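Local coordinates for PKS_KS domain-containing protein (Photorhabdus luminescens subsp. laumondii, PDB 6SMO) that probably acts as a 3-oxoacyl-[acyl-carrier-protein] synthase that extends acyl chains by condensation and here holds a polyketone aldehyde in its pocket, at residues B[156-159]-B[160-163]; B[166-169]-B[170-174]. One frame throughout, in Å; residues are numbered along the deposited sequence.

How the contacts relate
Contact 1 and contact 2 follow one another in the chain, the first within the loop that leaves helix 134-144, the second where that loop enters helix 169-178. Their centres lie about 17 Å apart on the same side of the chain's centre, and a weak hydrogen bond from Ser169 OG to Asp163 O joins them. Both belong to the N-terminal ketoacyl synthase part of the thiolase-like fold, contact 1 farther out (about 30 Å from the chain's centre to its own) than contact 2 (about 18 Å). Each also meets the chain of the partner Ketoacyl_synth_N domain-containing protein, which makes this connection part of the interface between the two proteins.

Contact 1: residues B[156-159]-B[160-163]; sequences LIKS and EDYD
With its CG beside the backbone N and anti to the carbonyl carbon (chi1 -72°), Asp161 turns its carboxylate back along the chain to Lys158, whose own side chain takes the same first torsion and, bent again at chi2, leads off from the turn. Asp161 OD2 accepts a hydrogen bond of 2.8 Å from Lys158 N. The N-H arrives from above the carboxylate plane, 37° out of it, and the bond is moderately bent, with 148° at the hydrogen. Lys158 CB lies alongside the same oxygen, 3.5 Å from Asp161 OD2, so the lysine meets the carboxylate through its backbone and the root of its side chain. A second link runs the other way: Asp161 N points to Lys158 O over 3.5 Å, a weak hydrogen bond. The methyl CG2 of Ile157 comes up to Asp161 OD2 at 4.3 Å, while the isoleucine side chain also packs on Ile144 of helix 134-144. The other carboxylate oxygen, Asp161 OD1, forms a salt bridge with Arg143 on the same helix; the carboxylate thus ties the turn to the helix and probably keeps its negative charge. Outside the chain, Tyr162 packs on Ser202 of the neighbouring Ketoacyl_synth_N protein. One further turn follows, closed by a weak bond of 3.4 Å from Asp163 N to Glu160 O. The backbone angles of Ser159 and Glu160 are those of a type I reverse turn from Lys158 to Asp161, in which the aspartate carboxylate takes the N-H of the turn's first residue.

Contact 2: residues B[166-169]-B[170-174]; sequences DFSS and AATSV
From an extended Asp166 the backbone bends through Ser168 into helix 169-178, and the first helical link, Thr172 N to Ser168 O, is a weak one of 3.4 Å. This is a helix N-terminus with Ser168 at the N-cap position, preceded by an Asx turn that is only weakly closed, Ser168 N reaching Asp166 OD1 at 3.1 Å. Ser168 OG also donates to Asp166 OD1, over 3.3 Å and on its syn lone pair, instead of capping the helix. Ser158 of the neighbouring Ketoacyl_synth_N protein binds both groups, its OG at Asp166 OD1 and its N at Ser168 OG. Thr172 places OG1 between its backbone N and carbonyl carbon (chi1 55°), from where it donates to Ser168 O at 2.8 Å, in the carbonyl plane and on a lone pair; its CG2 lies 3.3 Å from the same Ser168 O. The side chains of Ala170 and Ser173 pack on helix 95-111. Ser169 O is gripped twice by one residue: Ser173 OG at 2.7 Å and Ser173 N at 3.1 Å approach it from opposite faces of the carbonyl plane.

Contact 1: residues B[156-159]-B[160-163]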
ATOM      1  N   LEU B 156      23.596 -20.090  -2.800  1.00 74.82           N
ATOM      2  CA  LEU B 156      23.517 -19.133  -3.942  1.00 73.43           C
ATOM      3  C   LEU B 156      22.919 -17.790  -3.494  1.00 72.34           C
ATOM      4  O   LEU B 156      23.067 -16.813  -4.258  1.00 72.16           O
ATOM      5  CB  LEU B 156      22.691 -19.744  -5.080  1.00 72.41           C
ATOM      6  CG  LEU B 156      23.410 -20.775  -5.953  1.00 72.49           C
ATOM      7  CD1 LEU B 156      22.445 -21.410  -6.940  1.00 72.27           C
ATOM      8  CD2 LEU B 156      24.585 -20.154  -6.696  1.00 71.95           C
ATOM      9  N   ILE B 157      22.274 -17.731  -2.322  1.00 71.22           N
ATOM     10  CA  ILE B 157      21.680 -16.477  -1.763  1.00 69.59           C
ATOM     11  C   ILE B 157      22.827 -15.534  -1.376  1.00 69.54           C
ATOM     12  O   ILE B 157      23.567 -15.862  -0.428  1.00 67.44           O
ATOM     13  CB  ILE B 157      20.748 -16.760  -0.565  1.00 69.00           C
ATOM     14  CG1 ILE B 157      19.586 -17.682  -0.945  1.00 69.36           C
ATOM     15  CG2 ILE B 157      20.244 -15.458   0.043  1.00 67.93           C
ATOM     16  CD1 ILE B 157      18.908 -18.332   0.239  1.00 69.80           C
ATOM     17  N   LYS B 158      22.955 -14.409  -2.086  1.00 70.17           N
ATOM     18  CA  LYS B 158      24.005 -13.379  -1.855  1.00 71.40           C
ATOM     19  C   LYS B 158      23.561 -12.439  -0.728  1.00 71.24           C
ATOM     20  O   LYS B 158      22.354 -12.408  -0.417  1.00 70.81           O
ATOM     21  CB  LYS B 158      24.282 -12.594  -3.141  1.00 72.09           C
ATOM     22  CG  LYS B 158      25.080 -13.346  -4.197  1.00 73.30           C
ATOM     23  CD  LYS B 158      26.551 -13.469  -3.867  1.00 74.08           C
ATOM     24  CE  LYS B 158      27.334 -14.229  -4.916  1.00 75.01           C
ATOM     25  NZ  LYS B 158      28.790 -14.201  -4.641  1.00 75.46           N
ATOM     26  N   SER B 159      24.517 -11.705  -0.150  1.00 72.12           N
ATOM     27  CA  SER B 159      24.304 -10.683   0.910  1.00 72.57           C
ATOM     28  C   SER B 159      23.497  -9.504   0.350  1.00 71.41           C
ATOM     29  O   SER B 159      22.717  -8.905   1.118  1.00 70.64           O
ATOM     30  CB  SER B 159      25.622 -10.224   1.483  1.00 73.26           C
ATOM     31  OG  SER B 159      25.424  -9.303   2.544  1.00 73.34           O
ATOM     32  N   GLU B 160      23.671  -9.200  -0.942  1.00 70.71           N
ATOM     33  CA  GLU B 160      23.068  -8.026  -1.632  1.00 68.91           C
ATOM     34  C   GLU B 160      21.571  -8.261  -1.890  1.00 66.79           C
ATOM     35  O   GLU B 160      20.855  -7.260  -2.093  1.00 64.92           O
ATOM     36  CB  GLU B 160      23.791  -7.752  -2.954  1.00 71.36           C
ATOM     37  CG  GLU B 160      25.277  -7.457  -2.806  1.00 73.36           C
ATOM     38  CD  GLU B 160      25.616  -6.092  -2.229  1.00 74.70           C
ATOM     39  OE1 GLU B 160      25.249  -5.833  -1.066  1.00 76.25           O
ATOM     40  OE2 GLU B 160      26.248  -5.290  -2.946  1.00 75.51           O
ATOM     41  N   ASP B 161      21.119  -9.522  -1.884  1.00 64.60           N
ATOM     42  CA  ASP B 161      19.742  -9.936  -2.275  1.00 63.05           C
ATOM     43  C   ASP B 161      18.701  -9.423  -1.268  1.00 60.92           C
ATOM     44  O   ASP B 161      17.541  -9.233  -1.684  1.00 59.26           O
ATOM     45  CB  ASP B 161      19.629 -11.458  -2.407  1.00 62.58           C
ATOM     46  CG  ASP B 161      20.332 -12.032  -3.625  1.00 63.05           C
ATOM     47  OD1 ASP B 161      20.360 -11.347  -4.668  1.00 62.97           O
ATOM     48  OD2 ASP B 161      20.844 -13.164  -3.522  1.00 62.92           O
ATOM     49  N   TYR B 162      19.086  -9.223  -0.002  1.00 59.97           N
ATOM     50  CA  TYR B 162      18.178  -8.808   1.102  1.00 58.92           C
ATOM     51  C   TYR B 162      17.619  -7.401   0.839  1.00 57.54           C
ATOM     52  O   TYR B 162      16.496  -7.114   1.302  1.00 55.94           O
ATOM     53  CB  TYR B 162      18.897  -8.863   2.452  1.00 59.99           C
ATOM     54  CG  TYR B 162      17.997  -8.644   3.642  1.00 60.85           C
ATOM     55  CD1 TYR B 162      17.179  -9.659   4.114  1.00 61.36           C
ATOM     56  CD2 TYR B 162      17.950  -7.420   4.292  1.00 60.96           C
ATOM     57  CE1 TYR B 162      16.343  -9.466   5.202  1.00 61.82           C
ATOM     58  CE2 TYR B 162      17.120  -7.212   5.383  1.00 61.49           C
ATOM     59  CZ  TYR B 162      16.314  -8.238   5.840  1.00 61.88           C
ATOM     60  OH  TYR B 162      15.494  -8.043   6.913  1.00 63.20           O
ATOM     61  N   ASP B 163      18.374  -6.561   0.122  1.00 56.24           N
ATOM     62  CA  ASP B 163      18.010  -5.154  -0.201  1.00 55.65           C
ATOM     63  C   ASP B 163      16.804  -5.125  -1.151  1.00 54.26           C
ATOM     64  O   ASP B 163      16.072  -4.115  -1.130  1.00 54.40           O
ATOM     65  CB  ASP B 163      19.199  -4.395  -0.799  1.00 56.43           C
ATOM     66  CG  ASP B 163      20.398  -4.281   0.130  1.00 57.01           C
ATOM     67  OD1 ASP B 163      20.191  -4.264   1.361  1.00 57.60           O
ATOM     68  OD2 ASP B 163      21.531  -4.211  -0.387  1.00 57.05           O
TER

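Contact 2: residues B[166-169]-B[170-174]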
ATOM      1  N   ASP B 166      13.407  -5.203   0.718  1.00 48.41           N
ATOM      2  CA  ASP B 166      13.141  -3.915   1.417  1.00 47.89           C
ATOM      3  C   ASP B 166      12.200  -3.071   0.548  1.00 46.37           C
ATOM      4  O   ASP B 166      12.628  -2.645  -0.543  1.00 45.72           O
ATOM      5  CB  ASP B 166      14.445  -3.178   1.738  1.00 49.23           C
ATOM      6  CG  ASP B 166      14.266  -1.846   2.452  1.00 49.97           C
ATOM      7  OD1 ASP B 166      13.148  -1.576   2.934  1.00 50.59           O
ATOM      8  OD2 ASP B 166      15.255  -1.088   2.525  1.00 51.37           O
ATOM      9  N   PHE B 167      10.972  -2.842   1.026  1.00 45.17           N
ATOM     10  CA  PHE B 167       9.907  -2.069   0.333  1.00 44.13           C
ATOM     11  C   PHE B 167      10.239  -0.572   0.358  1.00 43.61           C
ATOM     12  O   PHE B 167       9.952   0.114  -0.643  1.00 42.95           O
ATOM     13  CB  PHE B 167       8.538  -2.332   0.969  1.00 43.89           C
ATOM     14  CG  PHE B 167       7.525  -2.982   0.058  1.00 43.85           C
ATOM     15  CD1 PHE B 167       7.578  -4.342  -0.210  1.00 43.92           C
ATOM     16  CD2 PHE B 167       6.513  -2.234  -0.524  1.00 43.46           C
ATOM     17  CE1 PHE B 167       6.642  -4.936  -1.044  1.00 43.94           C
ATOM     18  CE2 PHE B 167       5.579  -2.829  -1.357  1.00 43.41           C
ATOM     19  CZ  PHE B 167       5.644  -4.178  -1.616  1.00 43.64           C
ATOM     20  N   SER B 168      10.818  -0.086   1.462  1.00 43.38           N
ATOM     21  CA  SER B 168      11.142   1.347   1.698  1.00 43.75           C
ATOM     22  C   SER B 168      12.621   1.624   1.400  1.00 43.99           C
ATOM     23  O   SER B 168      13.249   2.372   2.176  1.00 44.54           O
ATOM     24  CB  SER B 168      10.774   1.753   3.102  1.00 43.91           C
ATOM     25  OG  SER B 168      11.496   0.990   4.059  1.00 44.43           O
ATOM     26  N   SER B 169      13.155   1.053   0.314  1.00 43.86           N
ATOM     27  CA  SER B 169      14.525   1.318  -0.199  1.00 43.71           C
ATOM     28  C   SER B 169      14.591   2.750  -0.741  1.00 42.79           C
ATOM     29  O   SER B 169      15.573   3.453  -0.438  1.00 42.56           O
ATOM     30  CB  SER B 169      14.925   0.320  -1.255  1.00 44.38           C
ATOM     31  OG  SER B 169      15.020  -0.986  -0.709  1.00 45.68           O
ATOM     32  N   ALA B 170      13.567   3.150  -1.502  1.00 42.12           N
ATOM     33  CA  ALA B 170      13.437   4.474  -2.155  1.00 41.17           C
ATOM     34  C   ALA B 170      13.336   5.579  -1.095  1.00 40.65           C
ATOM     35  O   ALA B 170      14.038   6.598  -1.244  1.00 41.38           O
ATOM     36  CB  ALA B 170      12.237   4.475  -3.070  1.00 41.05           C
ATOM     37  N   ALA B 171      12.502   5.378  -0.069  1.00 39.52           N
ATOM     38  CA  ALA B 171      12.203   6.366   0.997  1.00 38.75           C
ATOM     39  C   ALA B 171      13.458   6.652   1.832  1.00 38.49           C
ATOM     40  O   ALA B 171      13.755   7.841   2.058  1.00 37.55           O
ATOM     41  CB  ALA B 171      11.071   5.867   1.863  1.00 38.49           C
ATOM     42  N   THR B 172      14.162   5.604   2.269  1.00 38.59           N
ATOM     43  CA  THR B 172      15.323   5.684   3.199  1.00 38.86           C
ATOM     44  C   THR B 172      16.561   6.213   2.464  1.00 38.83           C
ATOM     45  O   THR B 172      17.305   7.006   3.076  1.00 38.97           O
ATOM     46  CB  THR B 172      15.604   4.328   3.859  1.00 38.94           C
ATOM     47  OG1 THR B 172      15.770   3.350   2.832  1.00 39.58           O
ATOM     48  CG2 THR B 172      14.503   3.897   4.802  1.00 38.70           C
ATOM     49  N   SER B 173      16.780   5.785   1.215  1.00 38.49           N
ATOM     50  CA  SER B 173      17.933   6.188   0.366  1.00 38.81           C
ATOM     51  C   SER B 173      17.894   7.700   0.110  1.00 38.77           C
ATOM     52  O   SER B 173      18.964   8.340   0.193  1.00 39.08           O
ATOM     53  CB  SER B 173      17.962   5.416  -0.928  1.00 38.64           C
ATOM     54  OG  SER B 173      18.175   4.032  -0.690  1.00 38.66           O
ATOM     55  N   VAL B 174      16.708   8.240  -0.193  1.00 38.40           N
ATOM     56  CA  VAL B 174      16.476   9.691  -0.467  1.00 38.29           C
ATOM     57  C   VAL B 174      16.629  10.475   0.844  1.00 38.59           C
ATOM     58  O   VAL B 174      17.254  11.555   0.810  1.00 38.23           O
ATOM     59  CB  VAL B 174      15.101   9.926  -1.125  1.00 37.65           C
ATOM     60  CG1 VAL B 174      14.712  11.398  -1.146  1.00 37.57           C
ATOM     61  CG2 VAL B 174      15.055   9.349  -2.532  1.00 37.39           C
TER